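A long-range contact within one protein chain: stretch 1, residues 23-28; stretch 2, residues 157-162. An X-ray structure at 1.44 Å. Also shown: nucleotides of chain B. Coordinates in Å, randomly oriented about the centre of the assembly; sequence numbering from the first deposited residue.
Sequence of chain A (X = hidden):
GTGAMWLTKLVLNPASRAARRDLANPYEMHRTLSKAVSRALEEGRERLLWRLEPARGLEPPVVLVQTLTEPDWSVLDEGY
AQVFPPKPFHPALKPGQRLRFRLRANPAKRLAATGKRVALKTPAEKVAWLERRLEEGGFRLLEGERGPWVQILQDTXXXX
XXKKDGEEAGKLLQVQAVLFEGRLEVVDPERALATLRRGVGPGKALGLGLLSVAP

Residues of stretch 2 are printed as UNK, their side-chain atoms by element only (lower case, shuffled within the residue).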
# COMPACT_ATOMS: atom_id res chain seq x y z
N LEU A 23 11.93 -6.61 -8.93
CA LEU A 23 10.60 -7.19 -9.15
C LEU A 23 10.48 -8.56 -8.48
O LEU A 23 9.40 -8.96 -8.05
CB LEU A 23 10.29 -7.28 -10.64
CG LEU A 23 9.93 -5.96 -11.31
CD1 LEU A 23 9.95 -6.12 -12.82
CD2 LEU A 23 8.58 -5.46 -10.84
N ALA A 24 11.61 -9.27 -8.39
CA ALA A 24 11.63 -10.62 -7.85
C ALA A 24 11.78 -10.67 -6.33
O ALA A 24 11.53 -11.70 -5.71
CB ALA A 24 12.73 -11.45 -8.52
N ASN A 25 12.20 -9.55 -5.74
CA ASN A 25 12.42 -9.51 -4.30
C ASN A 25 12.01 -8.17 -3.72
O ASN A 25 12.71 -7.17 -3.91
CB ASN A 25 13.88 -9.79 -3.97
CG ASN A 25 14.14 -9.90 -2.47
OD1 ASN A 25 13.22 -9.79 -1.66
ND2 ASN A 25 15.39 -10.14 -2.12
N PRO A 26 10.89 -8.14 -2.99
CA PRO A 26 10.39 -6.88 -2.43
C PRO A 26 11.40 -6.19 -1.52
O PRO A 26 11.38 -4.97 -1.38
CB PRO A 26 9.17 -7.31 -1.60
CG PRO A 26 8.75 -8.61 -2.18
CD PRO A 26 9.99 -9.28 -2.69
N TYR A 27 12.26 -6.97 -0.88
CA TYR A 27 13.32 -6.37 -0.07
C TYR A 27 14.23 -5.47 -0.91
O TYR A 27 14.60 -4.37 -0.49
CB TYR A 27 14.14 -7.45 0.63
CG TYR A 27 15.32 -6.89 1.38
CD1 TYR A 27 15.19 -6.43 2.68
CD2 TYR A 27 16.57 -6.82 0.78
CE1 TYR A 27 16.27 -5.91 3.37
CE2 TYR A 27 17.66 -6.31 1.46
CZ TYR A 27 17.50 -5.86 2.75
OH TYR A 27 18.58 -5.34 3.43
N GLU A 28 14.59 -5.93 -2.11
CA GLU A 28 15.41 -5.12 -3.00
C GLU A 28 14.64 -3.92 -3.54
O GLU A 28 15.18 -2.83 -3.68
CB GLU A 28 15.95 -5.97 -4.16
CG GLU A 28 17.02 -6.98 -3.76
CD GLU A 28 18.27 -6.32 -3.19
OE1 GLU A 28 18.50 -5.12 -3.47
OE2 GLU A 28 19.01 -7.00 -2.46
N UNK A 157 1.55 -15.37 -1.82
CA UNK A 157 2.65 -15.11 -0.90
C UNK A 157 3.75 -14.33 -1.59
O UNK A 157 4.05 -14.57 -2.76
c UNK A 157 3.20 -16.43 -0.32
c UNK A 157 2.35 -16.81 2.01
c UNK A 157 1.49 -17.40 2.91
c UNK A 157 1.30 -17.98 0.22
c UNK A 157 0.44 -18.58 1.13
c UNK A 157 2.27 -17.09 0.66
c UNK A 157 0.54 -18.29 2.47
N UNK A 158 4.32 -13.37 -0.88
CA UNK A 158 5.53 -12.72 -1.35
C UNK A 158 6.70 -13.55 -0.85
O UNK A 158 6.71 -13.95 0.31
c UNK A 158 4.84 -8.99 -0.45
c UNK A 158 4.17 -10.25 -2.48
c UNK A 158 4.49 -10.34 -1.01
c UNK A 158 5.66 -11.31 -0.78
N UNK A 159 7.66 -13.81 -1.72
CA UNK A 159 8.87 -14.51 -1.32
C UNK A 159 9.94 -13.48 -1.00
O UNK A 159 10.45 -12.81 -1.90
o UNK A 159 8.44 -17.70 -1.07
c UNK A 159 9.35 -15.44 -2.43
c UNK A 159 8.25 -16.33 -3.01
c UNK A 159 7.69 -17.31 -1.99
o UNK A 159 6.50 -17.68 -2.11
N UNK A 160 10.26 -13.34 0.28
CA UNK A 160 11.16 -12.28 0.71
C UNK A 160 12.45 -12.84 1.28
O UNK A 160 12.44 -13.72 2.13
c UNK A 160 9.13 -10.92 1.27
c UNK A 160 11.39 -10.19 2.07
c UNK A 160 10.50 -11.38 1.76
N UNK A 161 13.58 -12.32 0.79
CA UNK A 161 14.88 -12.72 1.30
C UNK A 161 15.64 -11.50 1.82
O UNK A 161 15.96 -10.58 1.07
c UNK A 161 15.39 -15.16 -1.65
c UNK A 161 15.00 -14.75 -0.24
n UNK A 161 18.58 -16.94 -2.02
n UNK A 161 18.06 -14.74 -2.43
c UNK A 161 17.69 -15.95 -2.04
c UNK A 161 15.67 -13.45 0.21
n UNK A 161 16.44 -16.18 -1.66
N UNK A 162 15.90 -11.51 3.13
CA UNK A 162 16.55 -10.41 3.84
C UNK A 162 15.56 -9.33 4.26
O UNK A 162 14.44 -9.63 4.68
n UNK A 162 22.92 -12.25 3.75
n UNK A 162 21.92 -10.28 4.36
c UNK A 162 17.69 -9.80 3.02
c UNK A 162 19.36 -11.38 4.02
c UNK A 162 18.84 -10.75 2.73
n UNK A 162 20.62 -12.09 3.80
c UNK A 162 21.82 -11.54 3.97
P A B 18 14.64 -3.37 5.84
OP1 A B 18 13.56 -4.11 5.17
OP2 A B 18 15.72 -4.13 6.51
O5' A B 18 15.26 -2.31 4.83
C5' A B 18 16.43 -1.57 5.15
C4' A B 18 17.07 -1.00 3.91
O4' A B 18 16.23 0.04 3.34
C3' A B 18 18.41 -0.31 4.10
O3' A B 18 19.49 -1.22 4.23
C2' A B 18 18.49 0.57 2.86
O2' A B 18 18.82 -0.20 1.71
C1' A B 18 17.04 1.03 2.74
N9 A B 18 16.82 2.31 3.43
C8 A B 18 16.17 2.55 4.62
N7 A B 18 16.17 3.82 4.96
C5 A B 18 16.87 4.45 3.94
C6 A B 18 17.22 5.79 3.70
N6 A B 18 16.91 6.80 4.51
N1 A B 18 17.92 6.06 2.57
C2 A B 18 18.25 5.06 1.75
N3 A B 18 17.97 3.76 1.87
C4 A B 18 17.28 3.52 2.99
O HOH W 1 13.01 -12.92 -3.13

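Position 157 carries seven side-chain carbons, one followed by a ring of six. It makes no contact with stretch 1. The residue is Phe 157.

Position 158 has four side-chain carbons and a fork at the second. The chain ends in two methyls. Its CA-to-CB bond points toward stretch 1, and one methyl lies near the ring of Pro 26. The residue is Leu 158. Its CD1 is 4.3 Å from CG of Pro 26, an apolar contact.

Position 159 has three carbons, the third bearing two oxygens. This is a carboxylate on a two-carbon arm. The end of the side chain leads away from stretch 1, so the contacts are made by the main chain. The residue is Glu 159. Its O lies 3.6 Å from CD of Pro 26. Water 1 donates to this O of Glu 159 at 2.8 Å and to O of Ala 24 at 3.2 Å.

Position 160 has three carbons, one carrying the other two. The branch is at CB, and the two methyls approach Pro 26 and Tyr 27. The residue is Val 160. CG2 of Val 160 is 4.2 Å from CG of Pro 26, and its CG1 is 4.1 Å from CB of Tyr 27.

Position 161 has three carbons, a nitrogen, and then a carbon carrying two more nitrogens. This is a guanidinium on a long arm, and it is poorly ordered. Its CB lies 4.1 Å from ND2 of Asn 25. The residue is Arg 161. Its backbone O accepts a hydrogen bond from ND2 of Asn 25 at 3.3 Å, and the angle of 174° is nearly straight.

Position 162 repeats the same pattern of carbons and nitrogens, also poorly ordered. Its CB sits over a face of the Tyr 27 ring, while the end of the side chain leads away. The residue is Arg 162. CB of Arg 162 is 3.8 Å from the centroid of the Tyr 27 ring and 9° off the ring normal, a CH-pi contact.

The contact joins the start of a helix to a strand and the residues after it. Asn 25 serves both sides: OD1 of Asn 25 caps the helix by accepting from N of Tyr 27 at 3.1 Å, while its ND2 holds Arg 161. Pro 26 and Tyr 27 supply the apolar packing. At its edge, the Tyr 27 ring also meets the nucleotide, with CE1 of Tyr 27 3.7 Å from OP2 of A18.

Stretch 2, residues 157-162: FLEVRR
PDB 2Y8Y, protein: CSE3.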